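Local coordinates for importin-95 (Chaetomium thermophilum, PDB 4XRI), which probably serves as a flexible HEAT-repeat nuclear import receptor that carries protein cargo and binds a small GTPase, at residues S553-Q567 against Q604-T618. The protein carries 2 engineered substitutions. Sequence-based numbering, arbitrary orientation.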
loop_
_atom_site.group_PDB
_atom_site.type_symbol
_atom_site.label_atom_id
_atom_site.label_comp_id
_atom_site.label_asym_id
_atom_site.label_seq_id
_atom_site.Cartn_x
_atom_site.Cartn_y
_atom_site.Cartn_z
ATOM N N SER A 553 23.325 -16.838 18.181
ATOM C CA SER A 553 22.477 -16.118 19.123
ATOM C C SER A 553 23.309 -15.439 20.208
ATOM O O SER A 553 22.965 -14.355 20.677
ATOM C CB SER A 553 21.456 -17.063 19.759
ATOM O OG SER A 553 22.064 -17.889 20.737
ATOM N N THR A 554 24.406 -16.081 20.597
ATOM C CA THR A 554 25.315 -15.528 21.599
ATOM C C THR A 554 26.062 -14.306 21.071
ATOM O O THR A 554 26.221 -13.312 21.779
ATOM C CB THR A 554 26.348 -16.575 22.065
ATOM O OG1 THR A 554 25.671 -17.708 22.617
ATOM C CG2 THR A 554 27.276 -15.984 23.119
ATOM N N VAL A 555 26.529 -14.392 19.828
ATOM C CA VAL A 555 27.206 -13.270 19.189
ATOM C C VAL A 555 26.256 -12.084 19.059
ATOM O O VAL A 555 26.611 -10.950 19.384
ATOM C CB VAL A 555 27.742 -13.638 17.788
ATOM C CG1 VAL A 555 28.353 -12.411 17.121
ATOM C CG2 VAL A 555 28.758 -14.767 17.879
ATOM N N ILE A 556 25.048 -12.358 18.577
ATOM C CA ILE A 556 24.018 -11.334 18.426
ATOM C C ILE A 556 23.703 -10.671 19.760
ATOM O O ILE A 556 23.569 -9.451 19.846
ATOM C CB ILE A 556 22.720 -11.925 17.837
ATOM C CG1 ILE A 556 22.966 -12.446 16.420
ATOM C CG2 ILE A 556 21.612 -10.888 17.831
ATOM C CD1 ILE A 556 23.515 -11.408 15.467
ATOM N N LEU A 557 23.586 -11.494 20.796
ATOM C CA LEU A 557 23.368 -11.011 22.155
ATOM C C LEU A 557 24.495 -10.093 22.616
ATOM O O LEU A 557 24.251 -9.054 23.227
ATOM C CB LEU A 557 23.226 -12.191 23.121
ATOM C CG LEU A 557 21.809 -12.731 23.311
ATOM C CD1 LEU A 557 21.835 -14.000 24.151
ATOM C CD2 LEU A 557 20.940 -11.669 23.961
ATOM N N GLN A 558 25.728 -10.487 22.318
ATOM C CA GLN A 558 26.901 -9.694 22.674
ATOM C C GLN A 558 26.871 -8.321 21.997
ATOM O O GLN A 558 27.160 -7.300 22.624
ATOM C CB GLN A 558 28.178 -10.449 22.295
ATOM C CG GLN A 558 29.449 -9.862 22.869
ATOM C CD GLN A 558 30.656 -10.759 22.646
ATOM O OE1 GLN A 558 30.527 -11.896 22.187
ATOM N NE2 GLN A 558 31.837 -10.249 22.973
ATOM N N ARG A 559 26.505 -8.311 20.718
ATOM C CA ARG A 559 26.392 -7.073 19.950
ATOM C C ARG A 559 25.264 -6.185 20.466
ATOM O O ARG A 559 25.402 -4.961 20.516
ATOM C CB ARG A 559 26.175 -7.381 18.465
ATOM C CG ARG A 559 27.392 -7.978 17.772
ATOM C CD ARG A 559 27.188 -8.062 16.268
ATOM N NE ARG A 559 28.341 -8.669 15.609
ATOM C CZ ARG A 559 28.477 -8.796 14.293
ATOM N NH1 ARG A 559 27.532 -8.348 13.477
ATOM N NH2 ARG A 559 29.566 -9.369 13.792
ATOM N N LEU A 560 24.151 -6.808 20.846
ATOM C CA LEU A 560 23.031 -6.089 21.442
ATOM C C LEU A 560 23.440 -5.403 22.740
ATOM O O LEU A 560 23.113 -4.238 22.972
ATOM C CB LEU A 560 21.859 -7.043 21.697
ATOM C CG LEU A 560 20.781 -7.111 20.614
ATOM C CD1 LEU A 560 19.769 -8.202 20.937
ATOM C CD2 LEU A 560 20.096 -5.759 20.493
ATOM N N GLU A 561 24.154 -6.141 23.582
ATOM C CA GLU A 561 24.673 -5.606 24.837
ATOM C C GLU A 561 25.609 -4.423 24.604
ATOM O O GLU A 561 25.630 -3.470 25.385
ATOM C CB GLU A 561 25.400 -6.701 25.624
ATOM C CG GLU A 561 24.479 -7.774 26.176
ATOM C CD GLU A 561 25.225 -9.015 26.632
ATOM O OE1 GLU A 561 26.440 -9.114 26.356
ATOM O OE2 GLU A 561 24.597 -9.892 27.263
ATOM N N GLU A 562 26.372 -4.485 23.518
ATOM C CA GLU A 562 27.346 -3.445 23.207
ATOM C C GLU A 562 26.700 -2.146 22.716
ATOM O O GLU A 562 27.345 -1.098 22.704
ATOM C CB GLU A 562 28.349 -3.960 22.171
ATOM C CG GLU A 562 29.399 -4.890 22.762
ATOM C CD GLU A 562 30.200 -5.638 21.711
ATOM O OE1 GLU A 562 29.904 -5.478 20.510
ATOM O OE2 GLU A 562 31.124 -6.390 22.090
ATOM N N THR A 563 25.430 -2.210 22.325
ATOM C CA THR A 563 24.717 -1.013 21.879
ATOM C C THR A 563 24.285 -0.136 23.047
ATOM O O THR A 563 23.940 1.033 22.863
ATOM C CB THR A 563 23.458 -1.358 21.052
ATOM O OG1 THR A 563 22.485 -1.992 21.889
ATOM C CG2 THR A 563 23.803 -2.273 19.884
ATOM N N LEU A 564 24.299 -0.706 24.248
ATOM C CA LEU A 564 23.870 0.029 25.434
ATOM C C LEU A 564 24.832 1.172 25.787
ATOM O O LEU A 564 24.387 2.300 26.003
ATOM C CB LEU A 564 23.701 -0.918 26.631
ATOM C CG LEU A 564 22.483 -1.841 26.596
ATOM C CD1 LEU A 564 22.394 -2.653 27.881
ATOM C CD2 LEU A 564 21.211 -1.035 26.387
ATOM N N PRO A 565 26.152 0.900 25.853
ATOM C CA PRO A 565 27.009 2.073 26.053
ATOM C C PRO A 565 27.106 2.946 24.801
ATOM O O PRO A 565 27.439 4.125 24.905
ATOM C CB PRO A 565 28.369 1.459 26.406
ATOM C CG PRO A 565 28.341 0.100 25.815
ATOM C CD PRO A 565 26.922 -0.356 25.937
ATOM N N LEU A 566 26.823 2.366 23.637
ATOM C CA LEU A 566 26.778 3.126 22.391
ATOM C C LEU A 566 25.680 4.181 22.443
ATOM O O LEU A 566 25.872 5.313 21.999
ATOM C CB LEU A 566 26.560 2.195 21.195
ATOM C CG LEU A 566 27.771 1.871 20.315
ATOM C CD1 LEU A 566 28.928 1.341 21.147
ATOM C CD2 LEU A 566 27.383 0.872 19.234
ATOM N N GLN A 567 24.531 3.788 22.986
ATOM C CA GLN A 567 23.398 4.680 23.212
ATOM C C GLN A 567 23.826 5.954 23.937
ATOM O O GLN A 567 23.330 7.039 23.648
ATOM C CB GLN A 567 22.316 3.944 24.011
ATOM C CG GLN A 567 21.267 4.834 24.639
ATOM C CD GLN A 567 20.359 5.479 23.615
ATOM O OE1 GLN A 567 20.337 6.702 23.476
ATOM N NE2 GLN A 567 19.595 4.661 22.898
ATOM N N GLN A 604 19.707 -19.280 27.481
ATOM C CA GLN A 604 20.087 -17.894 27.244
ATOM C C GLN A 604 18.947 -16.925 27.540
ATOM O O GLN A 604 19.061 -15.728 27.286
ATOM C CB GLN A 604 20.566 -17.716 25.804
ATOM C CG GLN A 604 21.900 -18.385 25.519
ATOM C CD GLN A 604 22.510 -17.943 24.206
ATOM O OE1 GLN A 604 23.419 -17.113 24.181
ATOM N NE2 GLN A 604 22.009 -18.492 23.105
ATOM N N GLY A 605 17.856 -17.450 28.090
ATOM C CA GLY A 605 16.683 -16.652 28.403
ATOM C C GLY A 605 16.954 -15.475 29.322
ATOM O O GLY A 605 16.480 -14.367 29.077
ATOM N N ASP A 606 17.712 -15.720 30.387
ATOM C CA ASP A 606 18.052 -14.675 31.353
ATOM C C ASP A 606 18.826 -13.530 30.707
ATOM O O ASP A 606 18.517 -12.358 30.925
ATOM C CB ASP A 606 18.863 -15.260 32.510
ATOM C CG ASP A 606 18.008 -16.047 33.488
ATOM O OD1 ASP A 606 16.829 -16.322 33.171
ATOM O OD2 ASP A 606 18.521 -16.392 34.573
ATOM N N ARG A 607 19.834 -13.883 29.918
ATOM C CA ARG A 607 20.654 -12.897 29.226
ATOM C C ARG A 607 19.828 -12.095 28.227
ATOM O O ARG A 607 19.986 -10.880 28.106
ATOM C CB ARG A 607 21.820 -13.583 28.514
ATOM C CG ARG A 607 22.811 -12.622 27.884
ATOM C CD ARG A 607 24.000 -13.364 27.306
ATOM N NE ARG A 607 25.042 -12.448 26.851
ATOM C CZ ARG A 607 26.196 -12.834 26.319
ATOM N NH1 ARG A 607 26.459 -14.125 26.173
ATOM N NH2 ARG A 607 27.088 -11.930 25.933
ATOM N N ILE A 608 18.943 -12.788 27.518
ATOM C CA ILE A 608 18.084 -12.159 26.523
ATOM C C ILE A 608 17.178 -11.102 27.150
ATOM O O ILE A 608 17.152 -9.956 26.707
ATOM C CB ILE A 608 17.214 -13.201 25.793
ATOM C CG1 ILE A 608 18.076 -14.052 24.859
ATOM C CG2 ILE A 608 16.114 -12.520 24.999
ATOM C CD1 ILE A 608 17.318 -15.173 24.178
ATOM N N MET A 609 16.447 -11.486 28.191
ATOM C CA MET A 609 15.528 -10.564 28.850
ATOM C C MET A 609 16.255 -9.407 29.529
ATOM O O MET A 609 15.734 -8.294 29.596
ATOM C CB MET A 609 14.663 -11.306 29.870
ATOM C CG MET A 609 13.611 -12.209 29.237
ATOM S SD MET A 609 12.574 -11.333 28.043
ATOM C CE MET A 609 11.687 -10.219 29.122
ATOM N N GLN A 610 17.456 -9.668 30.035
ATOM C CA GLN A 610 18.232 -8.626 30.704
ATOM C C GLN A 610 18.577 -7.486 29.749
ATOM O O GLN A 610 18.377 -6.317 30.074
ATOM C CB GLN A 610 19.513 -9.205 31.312
ATOM C CG GLN A 610 20.407 -8.180 31.997
ATOM C CD GLN A 610 19.929 -7.812 33.388
ATOM O OE1 GLN A 610 18.943 -8.359 33.883
ATOM N NE2 GLN A 610 20.632 -6.885 34.030
ATOM N N VAL A 611 19.081 -7.826 28.568
ATOM C CA VAL A 611 19.495 -6.804 27.611
ATOM C C VAL A 611 18.285 -6.163 26.935
ATOM O O VAL A 611 18.287 -4.966 26.656
ATOM C CB VAL A 611 20.460 -7.375 26.534
ATOM C CG1 VAL A 611 19.783 -8.432 25.679
ATOM C CG2 VAL A 611 21.010 -6.258 25.662
ATOM N N LEU A 612 17.238 -6.951 26.703
ATOM C CA LEU A 612 16.053 -6.447 26.019
ATOM C C LEU A 612 15.298 -5.443 26.880
ATOM O O LEU A 612 14.795 -4.440 26.376
ATOM C CB LEU A 612 15.122 -7.594 25.617
ATOM C CG LEU A 612 15.561 -8.437 24.418
ATOM C CD1 LEU A 612 14.462 -9.415 24.023
ATOM C CD2 LEU A 612 15.947 -7.549 23.239
ATOM N N LEU A 613 15.217 -5.714 28.179
ATOM C CA LEU A 613 14.543 -4.801 29.093
ATOM C C LEU A 613 15.376 -3.543 29.321
ATOM O O LEU A 613 14.835 -2.449 29.473
ATOM C CB LEU A 613 14.244 -5.487 30.428
ATOM C CG LEU A 613 13.148 -6.553 30.385
ATOM C CD1 LEU A 613 12.793 -7.025 31.790
ATOM C CD2 LEU A 613 11.918 -6.030 29.666
ATOM N N GLN A 614 16.695 -3.709 29.344
ATOM C CA GLN A 614 17.607 -2.578 29.476
ATOM C C GLN A 614 17.500 -1.642 28.277
ATOM O O GLN A 614 17.621 -0.424 28.415
ATOM C CB GLN A 614 19.050 -3.064 29.635
ATOM C CG GLN A 614 19.410 -3.470 31.054
ATOM C CD GLN A 614 20.817 -4.018 31.170
ATOM O OE1 GLN A 614 21.336 -4.632 30.240
ATOM N NE2 GLN A 614 21.446 -3.789 32.315
ATOM N N ILE A 615 17.274 -2.219 27.102
ATOM C CA ILE A 615 17.103 -1.431 25.889
ATOM C C ILE A 615 15.779 -0.671 25.935
ATOM O O ILE A 615 15.711 0.493 25.540
ATOM C CB ILE A 615 17.164 -2.321 24.632
ATOM C CG1 ILE A 615 18.592 -2.822 24.413
ATOM C CG2 ILE A 615 16.698 -1.560 23.403
ATOM C CD1 ILE A 615 18.732 -3.785 23.261
ATOM N N LEU A 616 14.740 -1.328 26.446
ATOM C CA LEU A 616 13.428 -0.700 26.598
ATOM C C LEU A 616 13.478 0.532 27.496
ATOM O O LEU A 616 12.843 1.546 27.208
ATOM C CB LEU A 616 12.412 -1.699 27.164
ATOM C CG LEU A 616 11.777 -2.707 26.204
ATOM C CD1 LEU A 616 10.683 -3.493 26.916
ATOM C CD2 LEU A 616 11.222 -2.004 24.974
ATOM N N SER A 617 14.236 0.439 28.585
ATOM C CA SER A 617 14.298 1.512 29.574
ATOM C C SER A 617 14.953 2.777 29.025
ATOM O O SER A 617 14.835 3.849 29.616
ATOM C CB SER A 617 15.054 1.044 30.820
ATOM O OG SER A 617 16.412 0.772 30.519
ATOM N N THR A 618 15.642 2.649 27.896
ATOM C CA THR A 618 16.332 3.784 27.297
ATOM C C THR A 618 15.704 4.226 25.984
ATOM O O THR A 618 16.216 5.122 25.316
ATOM C CB THR A 618 17.808 3.466 27.046
ATOM O OG1 THR A 618 17.915 2.327 26.185
ATOM C CG2 THR A 618 18.483 3.165 28.348
HETATM O O HOH W 1 22.248 -9.432 28.825
HETATM O O HOH W 2 19.153 1.845 24.053
#
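The guanidinium of R607 has L557 CB over one face, offset toward the rim, with T554 O on that same face, while the carboxylate of E561 meets its edge. The setting is the near-parallel stacking of helices in a HEAT-repeat solenoid: the axes of 553-567 and 605-616 come within 9.8 Å and run in nearly the same direction, 27° apart. Helix 573-597, between them in sequence, also packs on helix 546-567 through T593, V589 and L586. The grip on E561 is side-on and two-pronged: R607 NE meets E561 OE2 at 2.6 Å and R607 NH2 meets E561 OE1 at 2.9 Å. Both oxygens lie almost in the guanidinium plane, but the two flat groups are turned 30° against each other, so the nitrogens meet the syn sides from outside the carboxylate plane. R607 swings CG away from its backbone N (chi1 -174°) and runs extended to NE, which lays it as a knob into the hole formed by T554, L557, Q558 and E561.

On the buried side of the contact L557 places CD2 against V611 CG1, and CD1 and CD2 both against I608 CG1. V611 CG2 fits against the backbone and CG of E561. Farther along, L560 CD2 touches I615 CD1 at 3.7 Å, crossing at about a right angle, and the fork of L564 is divided between I615 and Q614, CD2 on I615 CG1 and CD1 beside Q614 OE1.

At the other end Q604, the N-cap residue of helix 605-616, turns its amide toward the hydroxyls of S553 and T554. T554 OG1 donates to Q604 OE1 at 2.8 Å from above the carbonyl plane; Q604 NE2 lies too close to S553 OG for that bond to be more than doubtful. A water bonded to E561 OE2 also donates to R607 O, tying the carboxylate to the backbone of the arginine it holds.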